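Local coordinates for protein alcohol dehydrogenase YqhD (Escherichia coli, PDB 4QGS) that reduces a broad range of short-chain aldehydes, including butanal, propanal and toxic acrolein and malondialdehyde, to alcohols with NADPH, using one zinc ion per subunit, at residues G281-A286 / K369-H374; S362-L367 / R392-A397; Q224-E229 / A319-N324. One frame throughout, in Å; residues are numbered along the deposited sequence. Where two conformers were deposited one is given.

Contact 1 of 3, residues G281-A286 / K369-H374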
loop_
_atom_site.group_PDB
_atom_site.type_symbol
_atom_site.label_atom_id
_atom_site.label_comp_id
_atom_site.label_asym_id
_atom_site.label_seq_id
_atom_site.Cartn_x
_atom_site.Cartn_y
_atom_site.Cartn_z
ATOM N N GLY A 281 4.357 0.948 13.288
ATOM C CA GLY A 281 4.801 -0.243 12.595
ATOM C C GLY A 281 6.063 -0.024 11.784
ATOM O O GLY A 281 6.931 -0.914 11.725
ATOM N N HIS A 282 6.175 1.145 11.160
ATOM C CA HIS A 282 7.312 1.458 10.299
ATOM C C HIS A 282 8.645 1.378 11.053
ATOM O O HIS A 282 9.652 0.981 10.484
ATOM C CB HIS A 282 7.159 2.850 9.676
ATOM C CG HIS A 282 6.185 2.910 8.534
ATOM N ND1 HIS A 282 5.839 4.096 7.921
ATOM C CD2 HIS A 282 5.483 1.941 7.897
ATOM C CE1 HIS A 282 4.969 3.856 6.956
ATOM N NE2 HIS A 282 4.734 2.557 6.920
ATOM N N GLU A 283 8.652 1.775 12.324
ATOM C CA GLU A 283 9.880 1.694 13.122
ATOM C C GLU A 283 10.280 0.248 13.416
ATOM O O GLU A 283 11.472 -0.044 13.538
ATOM C CB GLU A 283 9.732 2.473 14.434
ATOM C CG GLU A 283 9.368 3.941 14.259
ATOM C CD GLU A 283 10.368 4.758 13.457
ATOM O OE1 GLU A 283 11.486 4.295 13.164
ATOM O OE2 GLU A 283 10.028 5.908 13.120
ATOM N N LEU A 284 9.303 -0.658 13.520
ATOM C CA LEU A 284 9.609 -2.085 13.697
ATOM C C LEU A 284 10.265 -2.677 12.444
ATOM O O LEU A 284 11.175 -3.503 12.539
ATOM C CB LEU A 284 8.343 -2.878 14.060
ATOM C CG LEU A 284 7.732 -2.502 15.429
ATOM C CD1 LEU A 284 6.392 -3.205 15.632
ATOM C CD2 LEU A 284 8.702 -2.891 16.573
ATOM N N THR A 285 9.806 -2.256 11.269
ATOM C CA THR A 285 10.427 -2.725 10.035
ATOM C C THR A 285 11.848 -2.173 9.911
ATOM O O THR A 285 12.797 -2.917 9.619
ATOM C CB THR A 285 9.609 -2.324 8.782
ATOM O OG1 THR A 285 8.350 -3.014 8.791
ATOM C CG2 THR A 285 10.399 -2.708 7.514
ATOM N N ALA A 286 12.000 -0.875 10.163
ATOM C CA ALA A 286 13.293 -0.211 10.031
ATOM C C ALA A 286 14.330 -0.811 10.970
ATOM O O ALA A 286 15.484 -1.031 10.591
ATOM C CB ALA A 286 13.155 1.288 10.298
ATOM N N LYS A 369 13.147 6.506 20.473
ATOM C CA LYS A 369 14.153 7.457 19.992
ATOM C C LYS A 369 14.002 7.686 18.486
ATOM O O LYS A 369 14.088 8.807 18.011
ATOM C CB LYS A 369 15.570 6.960 20.311
ATOM C CG LYS A 369 15.927 7.040 21.791
ATOM C CD LYS A 369 17.396 6.690 22.039
ATOM C CE LYS A 369 17.794 6.905 23.496
ATOM N NZ LYS A 369 17.074 6.016 24.452
ATOM N N LYS A 370 13.766 6.610 17.742
ATOM C CA LYS A 370 13.568 6.726 16.303
ATOM C C LYS A 370 12.294 7.482 15.953
ATOM O O LYS A 370 12.307 8.324 15.053
ATOM C CB LYS A 370 13.554 5.345 15.656
ATOM C CG LYS A 370 14.954 4.798 15.389
ATOM C CD LYS A 370 15.708 5.723 14.433
ATOM C CE LYS A 370 17.112 5.226 14.150
ATOM N NZ LYS A 370 17.805 6.092 13.143
ATOM N N LEU A 371 11.197 7.183 16.647
ATOM C CA LEU A 371 9.964 7.952 16.461
ATOM C C LEU A 371 10.218 9.434 16.658
ATOM O O LEU A 371 9.762 10.259 15.862
ATOM C CB LEU A 371 8.872 7.508 17.431
ATOM C CG LEU A 371 8.080 6.228 17.193
ATOM C CD1 LEU A 371 7.165 6.059 18.391
ATOM C CD2 LEU A 371 7.273 6.286 15.876
ATOM N N GLU A 372 10.935 9.773 17.723
ATOM C CA GLU A 372 11.195 11.175 18.012
ATOM C C GLU A 372 12.065 11.792 16.925
ATOM O O GLU A 372 11.817 12.920 16.483
ATOM C CB GLU A 372 11.837 11.337 19.394
ATOM C CG GLU A 372 12.162 12.784 19.750
ATOM C CD GLU A 372 12.426 12.985 21.232
ATOM O OE1 GLU A 372 12.837 12.021 21.903
ATOM O OE2 GLU A 372 12.223 14.115 21.726
ATOM N N GLU A 373 13.068 11.040 16.483
ATOM C CA GLU A 373 13.967 11.488 15.426
ATOM C C GLU A 373 13.187 11.759 14.131
ATOM O O GLU A 373 13.488 12.695 13.379
ATOM C CB GLU A 373 15.057 10.436 15.191
ATOM C CG GLU A 373 16.099 10.806 14.147
ATOM C CD GLU A 373 17.104 9.689 13.895
ATOM O OE1 GLU A 373 17.354 8.874 14.815
ATOM O OE2 GLU A 373 17.638 9.627 12.766
ATOM N N HIS A 374 12.172 10.937 13.893
ATOM C CA HIS A 374 11.398 11.015 12.663
ATOM C C HIS A 374 10.195 11.949 12.774
ATOM O O HIS A 374 9.392 12.045 11.845
ATOM C CB HIS A 374 10.945 9.616 12.260
ATOM C CG HIS A 374 12.079 8.688 11.956
ATOM N ND1 HIS A 374 11.965 7.320 12.052
ATOM C CD2 HIS A 374 13.343 8.935 11.539
ATOM C CE1 HIS A 374 13.119 6.759 11.720
ATOM N NE2 HIS A 374 13.970 7.717 11.404
#
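A histidine-carboxylate hydrogen bond, E283 with H374, ties helix 276-288 to the C-terminal end of helix 364-373 in the helical domain of this iron-containing alcohol dehydrogenase family member. H374 ND1 donates to E283 OE2 over 2.6 Å, nearly straight at 165° and close to the imidazole plane. The acceptor uses its syn lone pair, on the side of OE1, and the two flat groups are almost coplanar, with 20° between their planes. E283 reaches across by bending: CG lies anti to its own carbonyl carbon, and a second turn at chi2 (-60°) presents the carboxylate edge-on to the ring. Glutamate suits this place because it combines apolar methylenes, which pack on L371, with an acceptor at its end. E283 CG lies 3.5 Å from L371 CD2, and E283 OE1 rests against K370 CB. The K370 ammonium leads away from the carboxylate and makes a weak, salt-bridged hydrogen bond to E373 OE1 within helix 364-373. H374 is the first residue past that helix; its backbone N still bonds to K370 O at 2.9 Å, and that carbonyl oxygen also lies 3.0 Å above one face of the imidazole, toward its rim. The buried carboxylate would probably favour a protonated imidazole. The same helix as E283 carries the zinc ligand H278, although the side chain of E283 is about 14 Å from the bound zinc ion. The contact is thus a His-carboxylate hydrogen bond joining helix 276-288 to the end of helix 364-373, within the helical C-terminal part of an iron-containing alcohol dehydrogenase.

Contact 2 of 3, residues S362-L367 / R392-A397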
loop_
_atom_site.group_PDB
_atom_site.type_symbol
_atom_site.label_atom_id
_atom_site.label_comp_id
_atom_site.label_asym_id
_atom_site.label_seq_id
_atom_site.Cartn_x
_atom_site.Cartn_y
_atom_site.Cartn_z
ATOM N N SER A 362 12.868 -5.130 24.731
ATOM C CA SER A 362 14.018 -4.354 25.155
ATOM C C SER A 362 14.393 -3.285 24.129
ATOM O O SER A 362 15.097 -2.339 24.459
ATOM C CB SER A 362 15.217 -5.271 25.439
ATOM O OG SER A 362 15.586 -6.025 24.294
ATOM N N SER A 363 13.900 -3.406 22.895
ATOM C CA SER A 363 14.212 -2.398 21.885
ATOM C C SER A 363 13.297 -1.166 21.950
ATOM O O SER A 363 13.486 -0.196 21.216
ATOM C CB SER A 363 14.148 -3.027 20.478
ATOM O OG SER A 363 12.816 -3.363 20.113
ATOM N N ILE A 364 12.296 -1.186 22.824
ATOM C CA ILE A 364 11.328 -0.087 22.832
ATOM C C ILE A 364 11.975 1.284 23.102
ATOM O O ILE A 364 11.612 2.266 22.459
ATOM C CB ILE A 364 10.192 -0.381 23.828
ATOM C CG1 ILE A 364 9.368 -1.546 23.271
ATOM C CG2 ILE A 364 9.297 0.851 24.023
ATOM C CD1 ILE A 364 8.302 -2.087 24.198
ATOM N N PRO A 365 12.972 1.361 24.017
ATOM C CA PRO A 365 13.584 2.687 24.146
ATOM C C PRO A 365 14.219 3.168 22.841
ATOM O O PRO A 365 14.116 4.352 22.519
ATOM C CB PRO A 365 14.635 2.480 25.240
ATOM C CG PRO A 365 14.048 1.407 26.092
ATOM C CD PRO A 365 13.404 0.454 25.095
ATOM N N ALA A 366 14.835 2.256 22.093
ATOM C CA ALA A 366 15.436 2.619 20.815
ATOM C C ALA A 366 14.368 2.975 19.778
ATOM O O ALA A 366 14.577 3.877 18.965
ATOM C CB ALA A 366 16.316 1.499 20.308
ATOM N N LEU A 367 13.235 2.275 19.812
ATOM C CA LEU A 367 12.124 2.577 18.897
ATOM C C LEU A 367 11.577 3.986 19.136
ATOM O O LEU A 367 11.308 4.739 18.191
ATOM C CB LEU A 367 11.000 1.548 19.049
ATOM C CG LEU A 367 11.333 0.131 18.585
ATOM C CD1 LEU A 367 10.313 -0.899 19.097
ATOM C CD2 LEU A 367 11.446 0.068 17.039
ATOM N N ARG A 392 3.421 2.926 25.673
ATOM C CA ARG A 392 2.427 2.015 26.228
ATOM C C ARG A 392 1.912 1.027 25.186
ATOM O O ARG A 392 1.617 -0.127 25.496
ATOM C CB ARG A 392 1.246 2.798 26.812
ATOM C CG ARG A 392 1.558 3.468 28.135
ATOM C CD ARG A 392 0.279 3.771 28.910
ATOM N NE ARG A 392 -0.636 4.594 28.134
ATOM C CZ ARG A 392 -0.647 5.923 28.152
ATOM N NH1 ARG A 392 0.214 6.587 28.920
ATOM N NH2 ARG A 392 -1.523 6.588 27.411
ATOM N N ILE A 393 1.778 1.498 23.953
ATOM C CA ILE A 393 1.297 0.650 22.873
ATOM C C ILE A 393 2.307 -0.452 22.528
ATOM O O ILE A 393 1.933 -1.621 22.458
ATOM C CB ILE A 393 0.970 1.479 21.629
ATOM C CG1 ILE A 393 -0.218 2.398 21.918
ATOM C CG2 ILE A 393 0.631 0.556 20.432
ATOM C CD1 ILE A 393 -0.444 3.419 20.834
ATOM N N TYR A 394 3.569 -0.086 22.334
ATOM C CA TYR A 394 4.618 -1.083 22.088
ATOM C C TYR A 394 4.714 -2.078 23.251
ATOM O O TYR A 394 4.859 -3.279 23.061
ATOM C CB TYR A 394 5.973 -0.419 21.896
ATOM C CG TYR A 394 6.246 0.226 20.549
ATOM C CD1 TYR A 394 5.956 -0.426 19.354
ATOM C CD2 TYR A 394 6.841 1.486 20.488
ATOM C CE1 TYR A 394 6.243 0.178 18.118
ATOM C CE2 TYR A 394 7.126 2.093 19.275
ATOM C CZ TYR A 394 6.828 1.436 18.093
ATOM O OH TYR A 394 7.132 2.069 16.909
ATOM N N GLU A 395 4.624 -1.562 24.469
ATOM C CA GLU A 395 4.732 -2.414 25.642
ATOM C C GLU A 395 3.595 -3.443 25.686
ATOM O O GLU A 395 3.822 -4.621 25.962
ATOM C CB GLU A 395 4.741 -1.558 26.908
ATOM C CG GLU A 395 4.813 -2.353 28.184
ATOM C CD GLU A 395 6.155 -3.035 28.401
ATOM O OE1 GLU A 395 6.157 -4.074 29.088
ATOM O OE2 GLU A 395 7.204 -2.538 27.915
ATOM N N ALA A 396 2.378 -2.995 25.390
ATOM C CA ALA A 396 1.223 -3.882 25.388
ATOM C C ALA A 396 1.289 -4.892 24.249
ATOM O O ALA A 396 0.621 -5.910 24.280
ATOM C CB ALA A 396 -0.066 -3.073 25.290
ATOM N N ALA A 397 2.085 -4.579 23.237
ATOM C CA ALA A 397 2.193 -5.433 22.063
ATOM C C ALA A 397 3.227 -6.537 22.263
ATOM O O ALA A 397 3.415 -7.380 21.384
ATOM C CB ALA A 397 2.550 -4.597 20.848
#
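The hydroxyl of Y394 is hydrogen-bonded to the main-chain O of L280, in helix 276-288, and this polar anchor holds the phenol while the rest of the side chain packs against I364 and L367. Over one face of the ring stands L367 CD1, 4.2 Å from the centroid and 3° off the ring normal, a CH-pi contact centred on the ring. L367 CB also meets ring atom Y394 CE2, at 3.9 Å. Tyrosine fits because a flat apolar face and a polar end are both needed. I364 and Y394 lie alongside each other, pointing opposite ways. With CG1 beside its backbone N (chi1 -69°) and the chain extended at chi2, the isoleucine carries CD1 to 3.7 Å from Y394 CB, and CD1 lies equally near the backbone N of E395. A branched side chain serves well, as I364 CG2 is 4.1 Å from Y394 CB as well. On the outer side, E395 bends at chi2 (70°), placing OE2 3.9 Å from I364 CD1, while its OE1 forms a salt bridge with R398. An alanine in place of I364 would probably leave Y394 CB and the E395 backbone without the apolar cover of CD1 and CG1. L367 also packs on L284 and M287 of helix 276-288, and the neighbouring I393 touches L303 of helix 292-306, so helix 387-396 is wedged among three other helices.

Contact 3 of 3, residues Q224-E229 / A319-N324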
loop_
_atom_site.group_PDB
_atom_site.type_symbol
_atom_site.label_atom_id
_atom_site.label_comp_id
_atom_site.label_asym_id
_atom_site.label_seq_id
_atom_site.Cartn_x
_atom_site.Cartn_y
_atom_site.Cartn_z
ATOM N N GLN A 224 -18.943 6.432 3.066
ATOM C CA GLN A 224 -17.568 6.071 3.434
ATOM C C GLN A 224 -17.531 4.930 4.437
ATOM O O GLN A 224 -16.723 3.990 4.290
ATOM C CB GLN A 224 -16.820 7.291 3.986
ATOM C CG GLN A 224 -16.553 8.373 2.948
ATOM C CD GLN A 224 -17.657 9.444 2.900
ATOM O OE1 GLN A 224 -18.845 9.146 3.048
ATOM N NE2 GLN A 224 -17.249 10.700 2.721
ATOM N N ASP A 225 -18.391 5.001 5.452
ATOM C CA ASP A 225 -18.503 3.929 6.436
ATOM C C ASP A 225 -18.968 2.618 5.809
ATOM O O ASP A 225 -18.366 1.568 6.050
ATOM C CB ASP A 225 -19.456 4.307 7.576
ATOM C CG ASP A 225 -18.840 5.288 8.572
ATOM O OD1 ASP A 225 -17.590 5.408 8.645
ATOM O OD2 ASP A 225 -19.624 5.935 9.305
ATOM N N ARG A 226 -20.033 2.663 5.010
ATOM C CA ARG A 226 -20.532 1.439 4.390
ATOM C C ARG A 226 -19.483 0.816 3.467
ATOM O O ARG A 226 -19.367 -0.403 3.391
ATOM C CB ARG A 226 -21.816 1.700 3.587
ATOM C CG ARG A 226 -23.061 1.956 4.410
ATOM C CD ARG A 226 -23.474 0.765 5.273
ATOM N NE ARG A 226 -24.752 1.028 5.950
ATOM C CZ ARG A 226 -25.377 0.173 6.755
ATOM N NH1 ARG A 226 -24.869 -1.043 6.967
ATOM N NH2 ARG A 226 -26.530 0.529 7.328
ATOM N N PHE A 227 -18.746 1.649 2.738
ATOM C CA PHE A 227 -17.806 1.104 1.757
ATOM C C PHE A 227 -16.620 0.472 2.487
ATOM O O PHE A 227 -16.161 -0.622 2.120
ATOM C CB PHE A 227 -17.336 2.186 0.791
ATOM C CG PHE A 227 -18.342 2.535 -0.291
ATOM C CD1 PHE A 227 -19.669 2.151 -0.199
ATOM C CD2 PHE A 227 -17.934 3.247 -1.406
ATOM C CE1 PHE A 227 -20.576 2.473 -1.207
ATOM C CE2 PHE A 227 -18.837 3.572 -2.422
ATOM C CZ PHE A 227 -20.153 3.180 -2.318
ATOM N N ALA A 228 -16.144 1.149 3.526
ATOM C CA ALA A 228 -15.082 0.609 4.380
ATOM C C ALA A 228 -15.519 -0.719 4.985
ATOM O O ALA A 228 -14.790 -1.717 4.909
ATOM C CB ALA A 228 -14.713 1.609 5.480
ATOM N N GLU A 229 -16.718 -0.737 5.556
ATOM C CA GLU A 229 -17.297 -1.957 6.117
ATOM C C GLU A 229 -17.362 -3.077 5.073
ATOM O O GLU A 229 -17.021 -4.236 5.360
ATOM C CB GLU A 229 -18.691 -1.657 6.688
ATOM C CG GLU A 229 -18.613 -0.938 8.014
ATOM C CD GLU A 229 -19.863 -0.104 8.337
ATOM O OE1 GLU A 229 -20.900 -0.295 7.675
ATOM O OE2 GLU A 229 -19.786 0.737 9.256
ATOM N N ALA A 319 -17.582 -3.372 15.399
ATOM C CA ALA A 319 -17.927 -4.648 16.025
ATOM C C ALA A 319 -19.264 -5.165 15.515
ATOM O O ALA A 319 -19.405 -6.342 15.202
ATOM C CB ALA A 319 -17.956 -4.512 17.527
ATOM N N GLU A 320 -20.241 -4.271 15.419
ATOM C CA GLU A 320 -21.566 -4.641 14.942
ATOM C C GLU A 320 -21.608 -4.898 13.430
ATOM O O GLU A 320 -22.090 -5.946 12.982
ATOM C CB GLU A 320 -22.565 -3.538 15.321
ATOM C CG GLU A 320 -23.996 -3.833 14.945
ATOM C CD GLU A 320 -24.952 -2.803 15.520
ATOM O OE1 GLU A 320 -24.860 -2.517 16.731
ATOM O OE2 GLU A 320 -25.784 -2.272 14.761
ATOM N N ARG A 321 -21.085 -3.957 12.646
ATOM C CA ARG A 321 -21.219 -3.995 11.186
ATOM C C ARG A 321 -20.308 -5.020 10.523
ATOM O O ARG A 321 -20.677 -5.623 9.521
ATOM C CB ARG A 321 -20.926 -2.621 10.577
ATOM C CG ARG A 321 -21.931 -1.510 10.947
ATOM C CD ARG A 321 -23.124 -1.505 10.019
ATOM N NE ARG A 321 -24.093 -0.472 10.404
ATOM C CZ ARG A 321 -24.100 0.766 9.924
ATOM N NH1 ARG A 321 -23.189 1.147 9.044
ATOM N NH2 ARG A 321 -25.029 1.638 10.330
ATOM N N VAL A 322 -19.115 -5.211 11.074
ATOM C CA VAL A 322 -18.153 -6.107 10.432
ATOM C C VAL A 322 -18.141 -7.493 11.095
ATOM O O VAL A 322 -18.025 -8.507 10.412
ATOM C CB VAL A 322 -16.746 -5.473 10.438
ATOM C CG1 VAL A 322 -15.680 -6.451 9.930
ATOM C CG2 VAL A 322 -16.743 -4.201 9.589
ATOM N N TRP A 323 -18.280 -7.543 12.419
ATOM C CA TRP A 323 -18.165 -8.821 13.133
ATOM C C TRP A 323 -19.478 -9.358 13.719
ATOM O O TRP A 323 -19.488 -10.397 14.377
ATOM C CB TRP A 323 -17.129 -8.694 14.257
ATOM C CG TRP A 323 -15.735 -8.564 13.742
ATOM C CD1 TRP A 323 -14.976 -7.429 13.686
ATOM C CD2 TRP A 323 -14.938 -9.611 13.179
ATOM N NE1 TRP A 323 -13.750 -7.710 13.125
ATOM C CE2 TRP A 323 -13.707 -9.043 12.798
ATOM C CE3 TRP A 323 -15.152 -10.976 12.950
ATOM C CZ2 TRP A 323 -12.678 -9.794 12.223
ATOM C CZ3 TRP A 323 -14.139 -11.720 12.369
ATOM C CH2 TRP A 323 -12.917 -11.124 12.011
ATOM N N ASN A 324 -20.570 -8.639 13.491
ATOM C CA ASN A 324 -21.887 -9.030 13.993
ATOM C C ASN A 324 -21.910 -9.170 15.514
ATOM O O ASN A 324 -22.626 -10.007 16.056
ATOM C CB ASN A 324 -22.350 -10.338 13.339
ATOM C CG ASN A 324 -23.853 -10.539 13.451
ATOM O OD1 ASN A 324 -24.611 -9.571 13.557
ATOM N ND2 ASN A 324 -24.291 -11.794 13.437
#
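Two guanidinium groups, those of R226 and R321, lie flat on each other with their planes 7° apart and centres 3.5 Å apart, although the two side chains cross almost perpendicularly. R321 NH1 stands over the centre of the R226 group, 3.3 Å from R226 CZ. Such a like-charged stack is likely to need a compensating anion, and E229 provides one. Its carboxylate plane is turned 83° from the R321 guanidinium, yet OE1 arrives at the edge of that group and lies in its plane. The resulting salt bridge, R321 NH1 to E229 OE1, is 3.0 Å long and fairly straight, and the oxygen offers its syn lone pair. R321 therefore presents an edge to the acid and a face to R226. A bend at chi2 carries its CD and guanidinium over to E229 OE1; nearer the backbone, R321 CB lies 3.5 Å from E229 CD. Arginine suits both uses, being planar, multiply donating and partly apolar. The buried E229 keeps its second oxygen, OE2, hydrogen-bonded to Y214 and Q317, which probably holds the carboxylate's rotation. V322 CG2 meets E229 CG at 4.1 Å, where a compact valine fills the interface. The axes of the short segments 224-229 and 319-323 come within 10.5 Å, and their N-to-C directions differ by 41°. V322 continues onto L232 and I236 farther along helix 222-244, while W323 packs against helix 330-347, so helix 312-323 lies between these two.

Overall arrangement
All three contacts join helices of the C-terminal half of the chain, outside the parallel sheet that the N-terminal half contributes. Contacts 1 and 2 are neighbours, with centres 11 Å apart: both use helix 364-373, and they touch where E283 CB lies near the Y394 hydroxyl and L371 near its ring. Contact 3 is separate, its centre about 31 Å from either of the others. Along the chain its segments interleave with those of contact 1, which interleave with those of contact 2, so distant helices are laced together; contact 3 closes before contact 2 opens. Through contacts 1 and 2, helix 276-288, which carries the zinc ligand H278, is packed against helices 364-373 and 387-396.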